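Local structure of COMPASS component SPP1 (6J2P) at residues D62-F67 and T90-K95; C96-C101 and E114-E119. The protein belongs to the Set1C/COMPASS histone H3K4 methyltransferase complex and recognises trimethylated or unmethylated H3K4, the methylated mark through its PHD finger. All coordinates share one frame; numbering follows the deposited sequence.

Contact 1: residues D62-F67 and T90-K95; sequences DLVFSF and TLWKRK
V64 and W92 meet obliquely, the valine CG2 lying 3.5 Å from CZ3 of the indole. This methyl is the valine branch beside the backbone N, anti to the carbonyl carbon. The two residues form an antiparallel non-hydrogen-bonded pair and share one face of the little sheet. T90 CG2 lies over one face of the same indole, offset toward its rim. The other sheet face carries S66 and L91. S66 OG occupies the crowded position between backbone N and carbonyl carbon (chi1 53°), where it meets L91 CD1 at 3.6 Å. The extended K93 chain crosses the F65 side chain at about a right angle; K93 CE and L91 CD1 both lie at the edge of the phenyl ring. Farther along, L63 CD2 packs on K95 CB at 3.7 Å. Backbone bonds fix the register. L91 O accepts F65 N at 3.0 Å and, weakly, S66 N, so two residues face one: a classic beta bulge. S66 O takes L91 N at 3.0 Å. K93 N binds L63 O at 2.7 Å. T90 OG1 touches the F67 ring but is hydrogen-bonded to Y68 N. The V64 backbone is also hydrogen-bonded to the bound histone peptide. The register thus rests on main-chain polar groups, while methyl, aromatic and aliphatic lysine groups pack around the pairing, joining the PHD finger to the C3H-type zinc finger without a salt bridge between the segments.

Contact 2: residues C96-C101 and E114-E119; sequences CRISDC and EEHGRE. With ZN (zinc ion), chain J.
H116 faces C96, I98 and C101, meeting both cysteines round a shared zinc ion. At the start of 114-119, E114 O accepts the backbone N of G117, closing a turn through E115 and H116. H116 points toward 96-101. Its CG lies beside the backbone N, anti to the carbonyl carbon (chi1 -83°), and ND1 reaches zinc at 2.6 Å. C96 SG and C101 SG each bind the metal at 2.5 Å, both with the sulfur anti to its own backbone N. C101 SG also lies 3.8 Å from H116 CE1, obliquely to the ring. I98 crosses the histidine obliquely, with CG1 3.8 Å from H116 ND1 and CD1 4.0 Å from H116 O. An alanine in place of I98 would probably leave a gap beside H116 ND1 and H116 O, with the imidazole held there by the metal but less well packed. I98 N also donates to C96 SG over 3.5 Å, which would be expected to temper the charge on the thiolate. G117 centres an inverse gamma turn, with R118 N bonded to H116 O; R118 approaches I98 CD1 through its carbonyl oxygen. At the end of the segment, E119 OE1 pairs with K110 in a salt bridge, and the opposite charges of R97 and E119 lie near each other without touching. C112 completes the four-ligand site of the unconventional C3H-type zinc finger of this protein, in which C-X(4)-C-X(10)-C-X(3)-H holds the metal.

Contact 1 is central, about 5 Å from the middle of the chain, and combines buried L63, V64 and F67 with exposed residues; contact 2 lies about 21 Å out, its two buried touching residues being zinc cysteines. Segment 90-95 runs straight into 96-101, so both contacts hold the C3H region, but only contact 1 also holds the PHD finger. There a two-stranded sheet is made by main-chain hydrogen bonds and apolar packing; in contact 2, without regular secondary structure, metal coordination does the joining. Their centres are about 18 Å apart, and K95 spans the junction, packing against C101 and making a weak hydrogen bond to I98 O.

Contact 1: residues D62-F67 and T90-K95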
ATOM      1  N   ASP A  62      -5.440  -3.096  -1.650  1.00 66.52           N
ATOM      2  CA  ASP A  62      -5.456  -2.421  -2.942  1.00 71.68           C
ATOM      3  C   ASP A  62      -5.896  -0.966  -2.830  1.00 66.11           C
ATOM      4  O   ASP A  62      -6.351  -0.382  -3.819  1.00 63.34           O
ATOM      5  CB  ASP A  62      -6.352  -3.181  -3.920  1.00 85.90           C
ATOM      6  CG  ASP A  62      -6.077  -4.679  -3.921  1.00 97.41           C
ATOM      7  OD1 ASP A  62      -4.945  -5.076  -4.272  1.00 97.43           O
ATOM      8  OD2 ASP A  62      -6.992  -5.455  -3.568  1.00 87.90           O
ATOM      9  N   LEU A  63      -5.761  -0.367  -1.648  1.00 61.15           N
ATOM     10  CA  LEU A  63      -6.129   1.024  -1.424  1.00 56.80           C
ATOM     11  C   LEU A  63      -4.920   1.949  -1.353  1.00 57.09           C
ATOM     12  O   LEU A  63      -5.056   3.098  -0.922  1.00 51.11           O
ATOM     13  CB  LEU A  63      -6.959   1.146  -0.145  1.00 52.42           C
ATOM     14  CG  LEU A  63      -8.375   0.584  -0.264  1.00 55.81           C
ATOM     15  CD1 LEU A  63      -9.126   0.681   1.059  1.00 48.42           C
ATOM     16  CD2 LEU A  63      -9.127   1.305  -1.372  1.00 54.75           C
ATOM     17  N   VAL A  64      -3.748   1.476  -1.766  1.00 57.79           N
ATOM     18  CA  VAL A  64      -2.518   2.258  -1.741  1.00 56.37           C
ATOM     19  C   VAL A  64      -2.164   2.625  -3.176  1.00 56.71           C
ATOM     20  O   VAL A  64      -2.032   1.744  -4.034  1.00 55.18           O
ATOM     21  CB  VAL A  64      -1.369   1.487  -1.073  1.00 51.77           C
ATOM     22  CG1 VAL A  64      -0.047   2.199  -1.309  1.00 51.22           C
ATOM     23  CG2 VAL A  64      -1.634   1.320   0.410  1.00 44.47           C
ATOM     24  N   PHE A  65      -2.011   3.924  -3.437  1.00 58.77           N
ATOM     25  CA  PHE A  65      -1.574   4.359  -4.760  1.00 62.78           C
ATOM     26  C   PHE A  65      -0.055   4.314  -4.878  1.00 58.87           C
ATOM     27  O   PHE A  65       0.485   3.752  -5.836  1.00 66.87           O
ATOM     28  CB  PHE A  65      -2.094   5.768  -5.056  1.00 61.69           C
ATOM     29  CG  PHE A  65      -1.723   6.274  -6.424  1.00 66.55           C
ATOM     30  CD1 PHE A  65      -2.299   5.727  -7.559  1.00 70.77           C
ATOM     31  CD2 PHE A  65      -0.794   7.291  -6.573  1.00 58.98           C
ATOM     32  CE1 PHE A  65      -1.958   6.189  -8.818  1.00 79.18           C
ATOM     33  CE2 PHE A  65      -0.450   7.756  -7.828  1.00 63.17           C
ATOM     34  CZ  PHE A  65      -1.032   7.204  -8.953  1.00 73.87           C
ATOM     35  N   SER A  66       0.646   4.902  -3.911  1.00 55.51           N
ATOM     36  CA  SER A  66       2.103   4.864  -3.872  1.00 52.58           C
ATOM     37  C   SER A  66       2.539   4.869  -2.417  1.00 47.01           C
ATOM     38  O   SER A  66       2.089   5.713  -1.635  1.00 46.30           O
ATOM     39  CB  SER A  66       2.716   6.051  -4.624  1.00 49.62           C
ATOM     40  OG  SER A  66       2.185   7.280  -4.160  1.00 66.48           O
ATOM     41  N   PHE A  67       3.403   3.930  -2.056  1.00 41.18           N
ATOM     42  CA  PHE A  67       3.847   3.773  -0.681  1.00 43.81           C
ATOM     43  C   PHE A  67       5.265   4.306  -0.516  1.00 47.33           C
ATOM     44  O   PHE A  67       6.112   4.143  -1.400  1.00 36.96           O
ATOM     45  CB  PHE A  67       3.787   2.306  -0.252  1.00 45.46           C
ATOM     46  CG  PHE A  67       4.412   2.040   1.086  1.00 43.13           C
ATOM     47  CD1 PHE A  67       3.757   2.390   2.255  1.00 40.40           C
ATOM     48  CD2 PHE A  67       5.660   1.444   1.174  1.00 41.86           C
ATOM     49  CE1 PHE A  67       4.333   2.148   3.491  1.00 36.43           C
ATOM     50  CE2 PHE A  67       6.241   1.201   2.404  1.00 47.35           C
ATOM     51  CZ  PHE A  67       5.576   1.554   3.564  1.00 36.64           C
ATOM     52  N   THR A  90       3.129   8.808   1.634  1.00 49.97           N
ATOM     53  CA  THR A  90       2.289   7.729   1.130  1.00 47.43           C
ATOM     54  C   THR A  90       0.923   8.267   0.726  1.00 43.55           C
ATOM     55  O   THR A  90       0.253   8.949   1.509  1.00 40.87           O
ATOM     56  CB  THR A  90       2.134   6.634   2.184  1.00 43.44           C
ATOM     57  OG1 THR A  90       3.391   5.975   2.380  1.00 44.33           O
ATOM     58  CG2 THR A  90       1.099   5.614   1.737  1.00 43.22           C
ATOM     59  N   LEU A  91       0.514   7.967  -0.503  1.00 48.25           N
ATOM     60  CA  LEU A  91      -0.785   8.372  -1.019  1.00 52.59           C
ATOM     61  C   LEU A  91      -1.742   7.186  -1.005  1.00 48.84           C
ATOM     62  O   LEU A  91      -1.375   6.072  -1.391  1.00 50.05           O
ATOM     63  CB  LEU A  91      -0.658   8.925  -2.440  1.00 56.55           C
ATOM     64  CG  LEU A  91       0.186  10.190  -2.603  1.00 56.00           C
ATOM     65  CD1 LEU A  91       0.469  10.461  -4.073  1.00 54.07           C
ATOM     66  CD2 LEU A  91      -0.506  11.378  -1.956  1.00 50.78           C
ATOM     67  N   TRP A  92      -2.971   7.435  -0.565  1.00 45.97           N
ATOM     68  CA  TRP A  92      -3.990   6.403  -0.454  1.00 47.98           C
ATOM     69  C   TRP A  92      -5.080   6.615  -1.496  1.00 50.02           C
ATOM     70  O   TRP A  92      -5.485   7.750  -1.766  1.00 41.88           O
ATOM     71  CB  TRP A  92      -4.603   6.394   0.948  1.00 49.31           C
ATOM     72  CG  TRP A  92      -3.618   6.042   2.015  1.00 58.16           C
ATOM     73  CD1 TRP A  92      -2.749   6.888   2.640  1.00 55.46           C
ATOM     74  CD2 TRP A  92      -3.397   4.746   2.582  1.00 57.89           C
ATOM     75  NE1 TRP A  92      -2.000   6.199   3.563  1.00 53.34           N
ATOM     76  CE2 TRP A  92      -2.378   4.882   3.547  1.00 59.18           C
ATOM     77  CE3 TRP A  92      -3.959   3.485   2.367  1.00 50.07           C
ATOM     78  CZ2 TRP A  92      -1.909   3.804   4.294  1.00 57.35           C
ATOM     79  CZ3 TRP A  92      -3.497   2.417   3.114  1.00 54.78           C
ATOM     80  CH2 TRP A  92      -2.481   2.583   4.065  1.00 56.99           C
ATOM     81  N   LYS A  93      -5.554   5.515  -2.077  1.00 55.99           N
ATOM     82  CA  LYS A  93      -6.647   5.575  -3.034  1.00 44.46           C
ATOM     83  C   LYS A  93      -7.969   5.849  -2.317  1.00 41.26           C
ATOM     84  O   LYS A  93      -8.062   5.844  -1.087  1.00 42.53           O
ATOM     85  CB  LYS A  93      -6.732   4.274  -3.832  1.00 44.27           C
ATOM     86  CG  LYS A  93      -5.511   4.002  -4.701  1.00 50.20           C
ATOM     87  CD  LYS A  93      -5.694   2.752  -5.540  1.00 45.22           C
ATOM     88  CE  LYS A  93      -4.487   2.499  -6.424  1.00 54.48           C
ATOM     89  NZ  LYS A  93      -4.660   1.269  -7.248  1.00 60.54           N
ATOM     90  N   ARG A  94      -9.006   6.097  -3.112  1.00 56.94           N
ATOM     91  CA  ARG A  94     -10.344   6.371  -2.599  1.00 60.28           C
ATOM     92  C   ARG A  94     -11.152   5.078  -2.626  1.00 56.47           C
ATOM     93  O   ARG A  94     -11.416   4.528  -3.701  1.00 59.56           O
ATOM     94  CB  ARG A  94     -11.027   7.463  -3.423  1.00 60.39           C
ATOM     95  CG  ARG A  94     -12.308   8.025  -2.811  1.00 69.86           C
ATOM     96  CD  ARG A  94     -12.853   9.157  -3.666  1.00 85.31           C
ATOM     97  NE  ARG A  94     -13.119   8.706  -5.029  1.00 83.73           N
ATOM     98  CZ  ARG A  94     -12.499   9.172  -6.109  1.00 82.69           C
ATOM     99  NH1 ARG A  94     -11.569  10.110  -5.991  1.00 84.52           N
ATOM    100  NH2 ARG A  94     -12.807   8.697  -7.309  1.00 73.49           N
ATOM    101  N   LYS A  95     -11.543   4.598  -1.448  1.00 53.83           N
ATOM    102  CA  LYS A  95     -12.214   3.311  -1.327  1.00 58.81           C
ATOM    103  C   LYS A  95     -13.670   3.412  -1.769  1.00 54.96           C
ATOM    104  O   LYS A  95     -14.331   4.431  -1.546  1.00 40.84           O
ATOM    105  CB  LYS A  95     -12.120   2.813   0.118  1.00 56.71           C
ATOM    106  CG  LYS A  95     -13.070   1.692   0.509  1.00 48.79           C
ATOM    107  CD  LYS A  95     -13.449   1.811   1.981  1.00 45.34           C
ATOM    108  CE  LYS A  95     -14.821   1.225   2.262  1.00 55.68           C
ATOM    109  NZ  LYS A  95     -15.895   2.251   2.239  1.00 60.44           N
TER

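Contact 2: residues C96-C101 and E114-E119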
ATOM      1  N   CYS A  96     -14.156   2.352  -2.420  1.00 61.01           N
ATOM      2  CA  CYS A  96     -15.557   2.271  -2.818  1.00 56.19           C
ATOM      3  C   CYS A  96     -16.465   2.533  -1.625  1.00 55.72           C
ATOM      4  O   CYS A  96     -16.253   1.992  -0.536  1.00 57.28           O
ATOM      5  CB  CYS A  96     -15.852   0.895  -3.419  1.00 52.91           C
ATOM      6  SG  CYS A  96     -17.609   0.514  -3.649  1.00 51.66           S
ATOM      7  N   ARG A  97     -17.480   3.372  -1.841  1.00 44.20           N
ATOM      8  CA  ARG A  97     -18.307   3.863  -0.744  1.00 60.88           C
ATOM      9  C   ARG A  97     -19.241   2.802  -0.169  1.00 60.76           C
ATOM     10  O   ARG A  97     -19.892   3.066   0.848  1.00 64.72           O
ATOM     11  CB  ARG A  97     -19.105   5.086  -1.207  1.00 70.44           C
ATOM     12  CG  ARG A  97     -18.254   6.135  -1.928  1.00 70.60           C
ATOM     13  CD  ARG A  97     -18.411   7.510  -1.300  1.00 74.41           C
ATOM     14  NE  ARG A  97     -19.817   7.850  -1.091  1.00 96.57           N
ATOM     15  CZ  ARG A  97     -20.251   8.771  -0.233  1.00102.56           C
ATOM     16  NH1 ARG A  97     -19.388   9.455   0.505  1.00 92.55           N
ATOM     17  NH2 ARG A  97     -21.549   9.014  -0.109  1.00 99.58           N
ATOM     18  N   ILE A  98     -19.338   1.626  -0.789  1.00 49.72           N
ATOM     19  CA  ILE A  98     -20.007   0.498  -0.148  1.00 53.09           C
ATOM     20  C   ILE A  98     -19.184   0.081   1.066  1.00 52.00           C
ATOM     21  O   ILE A  98     -17.992  -0.228   0.948  1.00 57.00           O
ATOM     22  CB  ILE A  98     -20.187  -0.667  -1.131  1.00 48.93           C
ATOM     23  CG1 ILE A  98     -20.999  -0.219  -2.346  1.00 50.13           C
ATOM     24  CG2 ILE A  98     -20.868  -1.847  -0.445  1.00 38.52           C
ATOM     25  CD1 ILE A  98     -22.394   0.257  -2.009  1.00 47.15           C
ATOM     26  N   SER A  99     -19.820   0.069   2.243  1.00 48.28           N
ATOM     27  CA  SER A  99     -19.084  -0.191   3.480  1.00 56.27           C
ATOM     28  C   SER A  99     -18.440  -1.574   3.483  1.00 60.61           C
ATOM     29  O   SER A  99     -17.429  -1.785   4.162  1.00 62.55           O
ATOM     30  CB  SER A  99     -20.008  -0.031   4.688  1.00 47.41           C
ATOM     31  OG  SER A  99     -21.166  -0.835   4.557  1.00 59.07           O
ATOM     32  N   ASP A 100     -18.999  -2.519   2.727  1.00 63.28           N
ATOM     33  CA  ASP A 100     -18.421  -3.856   2.657  1.00 59.10           C
ATOM     34  C   ASP A 100     -17.154  -3.878   1.810  1.00 54.47           C
ATOM     35  O   ASP A 100     -16.178  -4.547   2.169  1.00 62.52           O
ATOM     36  CB  ASP A 100     -19.445  -4.840   2.091  1.00 60.32           C
ATOM     37  CG  ASP A 100     -20.285  -5.489   3.168  1.00 63.67           C
ATOM     38  OD1 ASP A 100     -20.478  -6.722   3.111  1.00 64.82           O
ATOM     39  OD2 ASP A 100     -20.750  -4.766   4.072  1.00 71.64           O
ATOM     40  N   CYS A 101     -17.152  -3.156   0.693  1.00 49.34           N
ATOM     41  CA  CYS A 101     -16.057  -3.247  -0.262  1.00 56.71           C
ATOM     42  C   CYS A 101     -14.819  -2.523   0.251  1.00 58.86           C
ATOM     43  O   CYS A 101     -14.915  -1.501   0.932  1.00 56.81           O
ATOM     44  CB  CYS A 101     -16.486  -2.660  -1.608  1.00 40.45           C
ATOM     45  SG  CYS A 101     -15.643  -3.377  -3.033  1.00 71.34           S
ATOM     46  N   GLU A 114     -19.292  -1.436 -11.858  1.00 74.03           N
ATOM     47  CA  GLU A 114     -20.724  -1.257 -12.077  1.00 74.67           C
ATOM     48  C   GLU A 114     -21.543  -2.175 -11.176  1.00 71.43           C
ATOM     49  O   GLU A 114     -22.664  -1.825 -10.791  1.00 71.52           O
ATOM     50  CB  GLU A 114     -21.062  -1.499 -13.550  1.00 73.90           C
ATOM     51  CG  GLU A 114     -22.548  -1.440 -13.882  1.00 83.69           C
ATOM     52  CD  GLU A 114     -23.226  -0.196 -13.332  1.00 96.51           C
ATOM     53  OE1 GLU A 114     -22.696   0.915 -13.539  1.00 94.94           O
ATOM     54  OE2 GLU A 114     -24.290  -0.333 -12.689  1.00 97.03           O
ATOM     55  N   GLU A 115     -20.993  -3.336 -10.812  1.00 66.31           N
ATOM     56  CA  GLU A 115     -21.693  -4.283  -9.952  1.00 61.75           C
ATOM     57  C   GLU A 115     -21.981  -3.727  -8.562  1.00 66.70           C
ATOM     58  O   GLU A 115     -22.767  -4.332  -7.825  1.00 69.21           O
ATOM     59  CB  GLU A 115     -20.883  -5.576  -9.837  1.00 67.50           C
ATOM     60  CG  GLU A 115     -20.435  -6.154 -11.174  1.00 79.69           C
ATOM     61  CD  GLU A 115     -18.965  -5.897 -11.469  1.00 90.60           C
ATOM     62  OE1 GLU A 115     -18.143  -5.983 -10.531  1.00 96.76           O
ATOM     63  OE2 GLU A 115     -18.632  -5.611 -12.639  1.00 86.65           O
ATOM     64  N   HIS A 116     -21.368  -2.603  -8.184  1.00 70.54           N
ATOM     65  CA  HIS A 116     -21.617  -1.972  -6.896  1.00 62.99           C
ATOM     66  C   HIS A 116     -22.217  -0.577  -7.018  1.00 62.51           C
ATOM     67  O   HIS A 116     -22.401   0.093  -5.995  1.00 61.86           O
ATOM     68  CB  HIS A 116     -20.319  -1.891  -6.077  1.00 58.56           C
ATOM     69  CG  HIS A 116     -19.991  -3.147  -5.329  1.00 61.52           C
ATOM     70  ND1 HIS A 116     -19.407  -3.139  -4.080  1.00 53.83           N
ATOM     71  CD2 HIS A 116     -20.158  -4.451  -5.656  1.00 66.91           C
ATOM     72  CE1 HIS A 116     -19.233  -4.381  -3.668  1.00 58.28           C
ATOM     73  NE2 HIS A 116     -19.679  -5.197  -4.606  1.00 64.14           N
ATOM     74  N   GLY A 117     -22.531  -0.122  -8.229  1.00 60.42           N
ATOM     75  CA  GLY A 117     -23.026   1.226  -8.433  1.00 63.36           C
ATOM     76  C   GLY A 117     -24.501   1.415  -8.140  1.00 64.15           C
ATOM     77  O   GLY A 117     -25.302   1.617  -9.058  1.00 75.32           O
ATOM     78  N   ARG A 118     -24.872   1.354  -6.862  1.00 59.81           N
ATOM     79  CA  ARG A 118     -26.237   1.631  -6.427  1.00 66.98           C
ATOM     80  C   ARG A 118     -26.166   2.444  -5.144  1.00 70.60           C
ATOM     81  O   ARG A 118     -25.666   1.956  -4.125  1.00 68.66           O
ATOM     82  CB  ARG A 118     -27.036   0.342  -6.211  1.00 62.58           C
ATOM     83  CG  ARG A 118     -28.498   0.581  -5.855  1.00 67.36           C
ATOM     84  CD  ARG A 118     -29.408  -0.472  -6.470  1.00 73.21           C
ATOM     85  NE  ARG A 118     -30.796  -0.315  -6.041  1.00 77.12           N
ATOM     86  CZ  ARG A 118     -31.796   0.030  -6.846  1.00 75.72           C
ATOM     87  NH1 ARG A 118     -31.569   0.253  -8.133  1.00 65.56           N
ATOM     88  NH2 ARG A 118     -33.026   0.149  -6.363  1.00 76.84           N
ATOM     89  N   GLU A 119     -26.667   3.677  -5.193  1.00 65.81           N
ATOM     90  CA  GLU A 119     -26.511   4.603  -4.078  1.00 70.32           C
ATOM     91  C   GLU A 119     -27.669   4.536  -3.089  1.00 67.60           C
ATOM     92  O   GLU A 119     -27.452   4.641  -1.878  1.00 67.39           O
ATOM     93  CB  GLU A 119     -26.361   6.033  -4.605  1.00 74.53           C
ATOM     94  CG  GLU A 119     -25.763   7.009  -3.603  1.00 80.18           C
ATOM     95  CD  GLU A 119     -25.393   8.339  -4.233  1.00 91.63           C
ATOM     96  OE1 GLU A 119     -24.753   9.166  -3.548  1.00 93.00           O
ATOM     97  OE2 GLU A 119     -25.741   8.558  -5.413  1.00 91.98           O
TER
HETATM   98 ZN    ZN J 202     -17.117  -1.884  -4.331  1.00 49.50          ZN